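Local structure of cryptic loci regulator 2 (5IKJ) at residues Thr409-Ile414 with Ser430-Ile435; Val396-Ser401 with Asp490-Trp495; Gln464-Leu469 with Glu497-Lys502. The protein acts upstream of histone deacetylases to promote transcriptional silencing, and is required for proper nucleosome positioning at heterochromatic loci. One frame throughout, in Å; residues are numbered along the deposited sequence.

Interaction 1: Thr409-Ile414 with Ser430-Ile435; sequences TSFMYI and SLWTQI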
loop_
_atom_site.group_PDB
_atom_site.type_symbol
_atom_site.label_atom_id
_atom_site.label_comp_id
_atom_site.label_asym_id
_atom_site.label_seq_id
_atom_site.Cartn_x
_atom_site.Cartn_y
_atom_site.Cartn_z
ATOM N N THR A 409 -24.620 2.342 -14.893
ATOM C CA THR A 409 -23.339 2.197 -14.213
ATOM C C THR A 409 -23.141 3.339 -13.225
ATOM O O THR A 409 -23.129 4.512 -13.611
ATOM C CB THR A 409 -22.200 2.169 -15.232
ATOM O OG1 THR A 409 -22.356 1.040 -16.099
ATOM C CG2 THR A 409 -20.847 2.079 -14.534
ATOM N N SER A 410 -22.979 2.993 -11.949
ATOM C CA SER A 410 -22.684 3.978 -10.917
ATOM C C SER A 410 -21.185 4.167 -10.722
ATOM O O SER A 410 -20.726 5.293 -10.507
ATOM C CB SER A 410 -23.329 3.563 -9.593
ATOM O OG SER A 410 -24.728 3.392 -9.738
ATOM N N PHE A 411 -20.412 3.084 -10.795
ATOM C CA PHE A 411 -18.970 3.167 -10.615
ATOM C C PHE A 411 -18.310 1.963 -11.269
ATOM O O PHE A 411 -18.947 0.933 -11.509
ATOM C CB PHE A 411 -18.593 3.237 -9.131
ATOM C CG PHE A 411 -19.116 2.086 -8.315
ATOM C CD1 PHE A 411 -18.484 0.853 -8.341
ATOM C CD2 PHE A 411 -20.233 2.242 -7.514
ATOM C CE1 PHE A 411 -18.962 -0.203 -7.589
ATOM C CE2 PHE A 411 -20.714 1.188 -6.758
ATOM C CZ PHE A 411 -20.077 -0.035 -6.796
ATOM N N MET A 412 -17.019 2.111 -11.554
ATOM C CA MET A 412 -16.168 1.001 -11.959
ATOM C C MET A 412 -15.389 0.508 -10.749
ATOM O O MET A 412 -14.819 1.311 -10.002
ATOM C CB MET A 412 -15.196 1.413 -13.068
ATOM C CG MET A 412 -14.062 0.405 -13.309
ATOM S SD MET A 412 -12.846 0.933 -14.526
ATOM C CE MET A 412 -13.769 0.738 -16.049
ATOM N N TYR A 413 -15.366 -0.808 -10.562
ATOM C CA TYR A 413 -14.508 -1.447 -9.566
ATOM C C TYR A 413 -13.192 -1.777 -10.262
ATOM O O TYR A 413 -13.104 -2.737 -11.031
ATOM C CB TYR A 413 -15.194 -2.682 -8.993
ATOM C CG TYR A 413 -14.376 -3.492 -8.013
ATOM C CD1 TYR A 413 -13.323 -2.927 -7.304
ATOM C CD2 TYR A 413 -14.663 -4.833 -7.799
ATOM C CE1 TYR A 413 -12.581 -3.679 -6.408
ATOM C CE2 TYR A 413 -13.929 -5.592 -6.911
ATOM C CZ TYR A 413 -12.889 -5.011 -6.217
ATOM O OH TYR A 413 -12.159 -5.772 -5.330
ATOM N N ILE A 414 -12.163 -0.974 -9.989
ATOM C CA ILE A 414 -10.949 -0.995 -10.796
ATOM C C ILE A 414 -10.167 -2.272 -10.524
ATOM O O ILE A 414 -9.885 -2.619 -9.370
ATOM C CB ILE A 414 -10.097 0.251 -10.511
ATOM C CG1 ILE A 414 -10.879 1.522 -10.858
ATOM C CG2 ILE A 414 -8.793 0.207 -11.304
ATOM C CD1 ILE A 414 -10.225 2.799 -10.366
ATOM N N SER A 430 -14.732 -3.919 -13.416
ATOM C CA SER A 430 -16.133 -4.277 -13.568
ATOM C C SER A 430 -17.022 -3.073 -13.279
ATOM O O SER A 430 -16.679 -2.199 -12.478
ATOM C CB SER A 430 -16.498 -5.431 -12.632
ATOM O OG SER A 430 -16.006 -5.198 -11.323
ATOM N N LEU A 431 -18.176 -3.041 -13.940
ATOM C CA LEU A 431 -19.117 -1.936 -13.844
ATOM C C LEU A 431 -20.304 -2.345 -12.981
ATOM O O LEU A 431 -20.823 -3.457 -13.112
ATOM C CB LEU A 431 -19.600 -1.514 -15.235
ATOM C CG LEU A 431 -18.489 -1.252 -16.258
ATOM C CD1 LEU A 431 -19.080 -0.970 -17.630
ATOM C CD2 LEU A 431 -17.597 -0.102 -15.810
ATOM N N TRP A 432 -20.729 -1.438 -12.104
ATOM C CA TRP A 432 -21.773 -1.722 -11.132
ATOM C C TRP A 432 -22.809 -0.608 -11.125
ATOM O O TRP A 432 -22.566 0.504 -11.601
ATOM C CB TRP A 432 -21.202 -1.870 -9.716
ATOM C CG TRP A 432 -20.212 -2.975 -9.559
ATOM C CD1 TRP A 432 -18.975 -3.060 -10.131
ATOM C CD2 TRP A 432 -20.366 -4.152 -8.761
ATOM N NE1 TRP A 432 -18.354 -4.223 -9.743
ATOM C CE2 TRP A 432 -19.187 -4.910 -8.901
ATOM C CE3 TRP A 432 -21.387 -4.641 -7.943
ATOM C CZ2 TRP A 432 -19.003 -6.131 -8.256
ATOM C CZ3 TRP A 432 -21.204 -5.851 -7.304
ATOM C CH2 TRP A 432 -20.021 -6.582 -7.463
ATOM N N THR A 433 -23.972 -0.929 -10.566
ATOM C CA THR A 433 -24.989 0.051 -10.228
ATOM C C THR A 433 -25.306 -0.071 -8.744
ATOM O O THR A 433 -25.161 -1.143 -8.150
ATOM C CB THR A 433 -26.269 -0.145 -11.057
ATOM O OG1 THR A 433 -27.135 0.983 -10.880
ATOM C CG2 THR A 433 -27.009 -1.415 -10.642
ATOM N N GLN A 434 -25.734 1.037 -8.145
ATOM C CA GLN A 434 -26.095 1.069 -6.735
ATOM C C GLN A 434 -27.559 1.460 -6.596
ATOM O O GLN A 434 -28.058 2.312 -7.338
ATOM C CB GLN A 434 -25.211 2.047 -5.953
ATOM C CG GLN A 434 -25.410 3.510 -6.317
ATOM C CD GLN A 434 -24.377 4.418 -5.676
ATOM O OE1 GLN A 434 -23.829 5.308 -6.326
ATOM N NE2 GLN A 434 -24.112 4.203 -4.391
ATOM N N ILE A 435 -28.241 0.830 -5.644
ATOM C CA ILE A 435 -29.663 1.052 -5.409
ATOM C C ILE A 435 -29.848 1.418 -3.945
ATOM O O ILE A 435 -29.491 0.633 -3.057
ATOM C CB ILE A 435 -30.507 -0.183 -5.764
ATOM C CG1 ILE A 435 -30.247 -0.613 -7.210
ATOM C CG2 ILE A 435 -31.989 0.101 -5.555
ATOM C CD1 ILE A 435 -29.176 -1.676 -7.353
#
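Phe411 brings the CE1 and CZ corner of its ring against CB and CG of Trp432 without stacking squarely on the indole. The Phe411 ring and the five-membered ring of Trp432 are 16° from parallel but slid apart, and they barely overlap; CE1 of Phe411 lies 3.5 Å from CB of Trp432. In Phe411, chi1 of 57° sets CG between the backbone N and carbonyl carbon, the crowded position; the far end of the ring comes nearer the neighbouring strand. Beyond it on the same face, NE1 of Trp432 passes 3.6 Å from CB of Tyr413 and donates, in the indole plane, to OG of Ser430 at 3.0 Å. An alanine in place of Trp432 would keep the CB contact but would probably lose the indole carbons beside Phe411 and leave the Ser430 hydroxyl without its indole donor. The opposite face carries Met412 and Leu431, whose CE and CD2 atoms meet at 3.9 Å.

Two antiparallel strands of one hairpin, 411-419 and 425-436, supply the frame. Trp432 N bonds Phe411 O at 3.0 Å, and Tyr413 N bonds Ser430 O at 2.7 Å. At the start of strand 411-419, Ser410 and Phe411 both face Trp432, a classic beta bulge in which Ser410 N, and weakly Phe411 N, turn to the one Trp432 O. The Ser410 hydroxyl extends the join by accepting Gln434 N at 3.0 Å. Chemically, then, the face of Phe411 and Trp432 is not purely apolar: a serine hydroxyl satisfies the indole N-H and probably limits the rotation of the ring beside which Phe411 rests.

Interaction 2: Val396-Ser401 with Asp490-Trp495; sequences VISTSS and DVLGRW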
loop_
_atom_site.group_PDB
_atom_site.type_symbol
_atom_site.label_atom_id
_atom_site.label_comp_id
_atom_site.label_asym_id
_atom_site.label_seq_id
_atom_site.Cartn_x
_atom_site.Cartn_y
_atom_site.Cartn_z
ATOM N N VAL A 396 -15.953 6.840 -10.595
ATOM C CA VAL A 396 -17.042 7.216 -11.488
ATOM C C VAL A 396 -16.479 7.389 -12.891
ATOM O O VAL A 396 -15.374 7.913 -13.070
ATOM C CB VAL A 396 -17.726 8.508 -10.997
ATOM C CG1 VAL A 396 -18.843 8.929 -11.944
ATOM C CG2 VAL A 396 -18.266 8.326 -9.584
ATOM N N ILE A 397 -17.240 6.951 -13.895
ATOM C CA ILE A 397 -16.833 7.066 -15.288
ATOM C C ILE A 397 -17.986 7.647 -16.094
ATOM O O ILE A 397 -19.154 7.553 -15.712
ATOM C CB ILE A 397 -16.390 5.714 -15.893
ATOM C CG1 ILE A 397 -17.568 4.733 -15.952
ATOM C CG2 ILE A 397 -15.232 5.134 -15.090
ATOM C CD1 ILE A 397 -17.249 3.425 -16.642
ATOM N N SER A 398 -17.637 8.253 -17.227
ATOM C CA SER A 398 -18.648 8.739 -18.157
ATOM C C SER A 398 -19.496 7.579 -18.661
ATOM O O SER A 398 -18.968 6.544 -19.077
ATOM C CB SER A 398 -17.986 9.450 -19.335
ATOM O OG SER A 398 -17.179 10.529 -18.897
ATOM N N THR A 399 -20.814 7.755 -18.619
ATOM C CA THR A 399 -21.748 6.780 -19.166
ATOM C C THR A 399 -22.275 7.178 -20.536
ATOM O O THR A 399 -23.062 6.429 -21.124
ATOM C CB THR A 399 -22.929 6.578 -18.208
ATOM O OG1 THR A 399 -23.540 7.843 -17.924
ATOM C CG2 THR A 399 -22.466 5.932 -16.911
ATOM N N SER A 400 -21.862 8.333 -21.059
ATOM C CA SER A 400 -22.360 8.827 -22.336
ATOM C C SER A 400 -22.161 7.799 -23.442
ATOM O O SER A 400 -23.132 7.218 -23.938
ATOM C CB SER A 400 -21.663 10.139 -22.700
ATOM O OG SER A 400 -20.256 9.978 -22.721
ATOM N N SER A 401 -20.910 7.569 -23.836
ATOM C CA SER A 401 -20.589 6.610 -24.894
ATOM C C SER A 401 -20.451 5.239 -24.246
ATOM O O SER A 401 -19.378 4.848 -23.784
ATOM C CB SER A 401 -19.322 7.025 -25.630
ATOM O OG SER A 401 -19.413 8.369 -26.073
ATOM N N ASP A 490 -12.058 9.093 -19.593
ATOM C CA ASP A 490 -13.448 8.842 -19.234
ATOM C C ASP A 490 -13.640 8.573 -17.748
ATOM O O ASP A 490 -14.762 8.272 -17.327
ATOM C CB ASP A 490 -14.000 7.667 -20.051
ATOM C CG ASP A 490 -14.235 8.029 -21.506
ATOM O OD1 ASP A 490 -14.576 9.198 -21.782
ATOM O OD2 ASP A 490 -14.080 7.147 -22.375
ATOM N N VAL A 491 -12.582 8.664 -16.949
ATOM C CA VAL A 491 -12.697 8.600 -15.497
ATOM C C VAL A 491 -12.981 10.003 -14.982
ATOM O O VAL A 491 -12.237 10.946 -15.280
ATOM C CB VAL A 491 -11.419 8.026 -14.865
ATOM C CG1 VAL A 491 -11.550 7.974 -13.348
ATOM C CG2 VAL A 491 -11.127 6.641 -15.420
ATOM N N LEU A 492 -14.057 10.144 -14.212
ATOM C CA LEU A 492 -14.502 11.448 -13.740
ATOM C C LEU A 492 -14.033 11.768 -12.330
ATOM O O LEU A 492 -13.858 12.946 -12.001
ATOM C CB LEU A 492 -16.032 11.530 -13.792
ATOM C CG LEU A 492 -16.653 11.228 -15.159
ATOM C CD1 LEU A 492 -18.173 11.252 -15.084
ATOM C CD2 LEU A 492 -16.159 12.209 -16.215
ATOM N N GLY A 493 -13.824 10.761 -11.496
ATOM C CA GLY A 493 -13.348 10.993 -10.150
ATOM C C GLY A 493 -13.621 9.786 -9.274
ATOM O O GLY A 493 -14.027 8.726 -9.748
ATOM N N ARG A 494 -13.378 9.978 -7.982
ATOM C CA ARG A 494 -13.637 8.928 -7.011
ATOM C C ARG A 494 -15.133 8.724 -6.810
ATOM O O ARG A 494 -15.934 9.654 -6.928
ATOM C CB ARG A 494 -13.005 9.267 -5.665
ATOM C CG ARG A 494 -11.488 9.214 -5.624
ATOM C CD ARG A 494 -10.981 9.560 -4.228
ATOM N NE ARG A 494 -11.643 8.759 -3.202
ATOM C CZ ARG A 494 -11.429 8.880 -1.896
ATOM N NH1 ARG A 494 -10.564 9.773 -1.437
ATOM N NH2 ARG A 494 -12.085 8.103 -1.048
ATOM N N TRP A 495 -15.500 7.485 -6.500
ATOM C CA TRP A 495 -16.800 7.182 -5.922
ATOM C C TRP A 495 -16.673 7.228 -4.406
ATOM O O TRP A 495 -15.743 6.647 -3.838
ATOM C CB TRP A 495 -17.288 5.806 -6.378
ATOM C CG TRP A 495 -18.562 5.346 -5.726
ATOM C CD1 TRP A 495 -19.833 5.514 -6.197
ATOM C CD2 TRP A 495 -18.686 4.630 -4.490
ATOM N NE1 TRP A 495 -20.738 4.949 -5.330
ATOM C CE2 TRP A 495 -20.059 4.401 -4.274
ATOM C CE3 TRP A 495 -17.768 4.165 -3.544
ATOM C CZ2 TRP A 495 -20.537 3.726 -3.152
ATOM C CZ3 TRP A 495 -18.245 3.495 -2.429
ATOM C CH2 TRP A 495 -19.615 3.282 -2.243
#
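Trp495, the one aromatic residue here, meets the other strand through its stem, with CB 4.2 Å from CG2 of Val396. The indole leads off to meet the ring of Phe411 at about 55° and probably to give its N-H to OE1 of Gln434. The other flat groups likewise find their main partners outside the pair: the Arg494 guanidinium forms a salt bridge with Glu246, and OD1 of Asp490 bonds to the backbone of the chain of another protein.

What joins residues 396-397 to 491-493 is chiefly backbone. Val396 N donates to Gly493 O at 2.8 Å, and Val396 O accepts Leu492 N at 2.8 Å with the donor tilted 32° from the carbonyl plane. Just past the strand end, Ser398 N reaches Asp490 O at 2.9 Å. Val396 pairs with Gly493 but Ile397 with Val491, leaving Leu492 as the extra residue. The Leu492 side chain leans across to the partner strand: CD1 packs 4.0 Å from CG1 of Val396, while CD2 comes to 3.3 Å from OG of Ser398. Gly493 adopts phi 161°, at which any side chain would jam against the carbonyl O of Leu492. Val396 and Gly493 lie on one face of the sheet; Ile397 and Val491 line the other, their CG2 atoms 4.4 Å apart, beside Leu431 and Phe427 of the hairpin strand 425-436.

Such a one-residue shift between antiparallel neighbours is a beta bulge, and here it lies where strand 491-494 joins strand 394-397 in a curled sheet, consistent with the SH3-like fold suggested for this family.

Interaction 3: Gln464-Leu469 with Glu497-Lys502; sequences QMVSKL and EPWFVK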
loop_
_atom_site.group_PDB
_atom_site.type_symbol
_atom_site.label_atom_id
_atom_site.label_comp_id
_atom_site.label_asym_id
_atom_site.label_seq_id
_atom_site.Cartn_x
_atom_site.Cartn_y
_atom_site.Cartn_z
ATOM N N GLN A 464 -19.238 -4.534 1.017
ATOM C CA GLN A 464 -19.926 -5.287 2.061
ATOM C C GLN A 464 -20.226 -4.401 3.262
ATOM O O GLN A 464 -21.305 -4.490 3.858
ATOM C CB GLN A 464 -19.084 -6.487 2.495
ATOM C CG GLN A 464 -18.933 -7.580 1.449
ATOM C CD GLN A 464 -18.016 -8.697 1.915
ATOM O OE1 GLN A 464 -17.427 -8.622 2.993
ATOM N NE2 GLN A 464 -17.892 -9.741 1.102
ATOM N N MET A 465 -19.279 -3.535 3.631
ATOM C CA MET A 465 -19.472 -2.671 4.789
ATOM C C MET A 465 -20.462 -1.555 4.486
ATOM O O MET A 465 -21.304 -1.219 5.328
ATOM C CB MET A 465 -18.126 -2.097 5.235
ATOM C CG MET A 465 -17.182 -3.132 5.833
ATOM S SD MET A 465 -17.769 -3.823 7.395
ATOM C CE MET A 465 -17.843 -2.359 8.427
ATOM N N VAL A 466 -20.382 -0.964 3.290
ATOM C CA VAL A 466 -21.364 0.042 2.896
ATOM C C VAL A 466 -22.768 -0.539 2.952
ATOM O O VAL A 466 -23.729 0.163 3.290
ATOM C CB VAL A 466 -21.036 0.593 1.493
ATOM C CG1 VAL A 466 -22.150 1.507 0.990
ATOM C CG2 VAL A 466 -19.713 1.342 1.513
ATOM N N SER A 467 -22.916 -1.824 2.623
ATOM C CA SER A 467 -24.232 -2.452 2.657
ATOM C C SER A 467 -24.728 -2.616 4.089
ATOM O O SER A 467 -25.902 -2.362 4.378
ATOM C CB SER A 467 -24.184 -3.804 1.945
ATOM O OG SER A 467 -23.950 -3.640 0.556
ATOM N N LYS A 468 -23.846 -3.037 4.999
ATOM C CA LYS A 468 -24.238 -3.196 6.395
ATOM C C LYS A 468 -24.587 -1.859 7.037
ATOM O O LYS A 468 -25.448 -1.804 7.922
ATOM C CB LYS A 468 -23.114 -3.870 7.182
ATOM C CG LYS A 468 -22.762 -5.272 6.706
ATOM C CD LYS A 468 -21.398 -5.716 7.222
ATOM C CE LYS A 468 -21.334 -5.724 8.744
ATOM N NZ LYS A 468 -19.994 -6.140 9.242
ATOM N N LEU A 469 -23.938 -0.779 6.609
ATOM C CA LEU A 469 -24.064 0.518 7.261
ATOM C C LEU A 469 -25.004 1.473 6.536
ATOM O O LEU A 469 -25.127 2.629 6.953
ATOM C CB LEU A 469 -22.683 1.168 7.395
ATOM C CG LEU A 469 -21.612 0.337 8.104
ATOM C CD1 LEU A 469 -20.302 1.108 8.149
ATOM C CD2 LEU A 469 -22.059 -0.051 9.505
ATOM N N GLU A 497 -18.570 6.788 -0.508
ATOM C CA GLU A 497 -19.632 6.084 0.188
ATOM C C GLU A 497 -20.840 7.013 0.328
ATOM O O GLU A 497 -20.687 8.236 0.390
ATOM C CB GLU A 497 -19.150 5.605 1.561
ATOM C CG GLU A 497 -18.087 4.503 1.510
ATOM C CD GLU A 497 -16.729 5.010 1.062
ATOM O OE1 GLU A 497 -16.557 6.243 0.955
ATOM O OE2 GLU A 497 -15.833 4.177 0.816
ATOM N N PRO A 498 -22.056 6.460 0.365
ATOM C CA PRO A 498 -23.246 7.325 0.271
ATOM C C PRO A 498 -23.367 8.328 1.405
ATOM O O PRO A 498 -23.959 9.397 1.208
ATOM C CB PRO A 498 -24.408 6.323 0.265
ATOM C CG PRO A 498 -23.867 5.096 0.911
ATOM C CD PRO A 498 -22.409 5.046 0.570
ATOM N N TRP A 499 -22.824 8.025 2.584
ATOM C CA TRP A 499 -22.846 8.969 3.695
ATOM C C TRP A 499 -21.710 9.981 3.630
ATOM O O TRP A 499 -21.715 10.946 4.401
ATOM C CB TRP A 499 -22.765 8.221 5.028
ATOM C CG TRP A 499 -21.480 7.459 5.207
ATOM C CD1 TRP A 499 -20.267 7.970 5.573
ATOM C CD2 TRP A 499 -21.284 6.052 5.025
ATOM N NE1 TRP A 499 -19.329 6.969 5.630
ATOM C CE2 TRP A 499 -19.927 5.781 5.299
ATOM C CE3 TRP A 499 -22.122 4.995 4.660
ATOM C CZ2 TRP A 499 -19.392 4.497 5.218
ATOM C CZ3 TRP A 499 -21.589 3.721 4.581
ATOM C CH2 TRP A 499 -20.237 3.483 4.858
ATOM N N PHE A 500 -20.748 9.785 2.726
ATOM C CA PHE A 500 -19.511 10.556 2.762
ATOM C C PHE A 500 -19.744 12.033 2.470
ATOM O O PHE A 500 -19.003 12.883 2.976
ATOM C CB PHE A 500 -18.514 9.970 1.763
ATOM C CG PHE A 500 -17.106 10.457 1.949
ATOM C CD1 PHE A 500 -16.276 9.875 2.892
ATOM C CD2 PHE A 500 -16.609 11.489 1.173
ATOM C CE1 PHE A 500 -14.980 10.319 3.062
ATOM C CE2 PHE A 500 -15.312 11.936 1.338
ATOM C CZ PHE A 500 -14.497 11.348 2.282
ATOM N N VAL A 501 -20.752 12.364 1.664
ATOM C CA VAL A 501 -20.952 13.735 1.202
ATOM C C VAL A 501 -22.444 14.035 1.197
ATOM O O VAL A 501 -23.183 13.505 0.359
ATOM C CB VAL A 501 -20.362 13.974 -0.196
ATOM C CG1 VAL A 501 -20.295 15.467 -0.486
ATOM C CG2 VAL A 501 -18.991 13.335 -0.324
ATOM N N LYS A 502 -22.886 14.884 2.120
ATOM C CA LYS A 502 -24.191 15.518 1.996
ATOM C C LYS A 502 -24.151 16.473 0.808
ATOM O O LYS A 502 -23.285 17.352 0.742
ATOM C CB LYS A 502 -24.544 16.262 3.283
ATOM C CG LYS A 502 -23.551 17.357 3.647
ATOM C CD LYS A 502 -23.900 18.052 4.948
ATOM C CE LYS A 502 -22.912 19.170 5.226
ATOM N NZ LYS A 502 -23.226 19.921 6.469
#
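Apolar contact dominates, and Val466 is its hub. Its CG1 meets the proline ring of Pro498 tip to tip, 3.6 Å from CD. The second methyl, CG2, anti to the carbonyl carbon, lies 3.6 Å from CG of Glu497, the two side chains crossing at about a right angle. The same CG2 is 4.0 Å from CH2 of Trp499. One turn further along helix 461-469, Leu469 adds to the cover of the indole, with CB 4.0 Å from CZ3 and CD1 4.1 Å from CH2, so that the six-membered end of Trp499 is touched by both helix residues. Phe284 and Val285 of helix 278-285 also pack on Trp499.

Within the loop an aliphatic group packs on a ring face. CB of Glu497 sits 3.7 Å above the indole plane of Trp499, over its centre, a fold-back consistent with the type I beta turn from Glu497 to Phe500. Phe500 N closes that turn on Glu497 O at 2.8 Å.

Polar interaction is absent between the two segments: no hydrogen bond crosses. The Glu497 carboxylate instead forms a salt bridge through OE2 with NE of Arg462, one turn before Val466 on helix 461-469.

Chemically, helix and turn meet through hydrocarbon, including the methylenes of an acidic residue, whose charge is paired with Arg462 of the same helix.

From the N terminus, residues 396-401 open the longest loop, which interaction 2 closes only at 490-495. Inside it interaction 1 is nested whole: 409-414 and 430-435 belong to a hairpin completed before helix 461-469 starts. That helix opens interaction 3 at 464-469, still inside the long loop, and the contact closes at 497-502, beyond it; interactions 2 and 3 therefore cross, while 1 and 3 follow in series. Interactions 1 and 2 share one sheet, and also touch where Thr399 packs on Thr409. Trp495 also reaches Val466, linking interaction 2 to 3. Together they tie the hairpin, strands 394-397 and 491-494, helix 461-469 and the turn after strand 491-494 together.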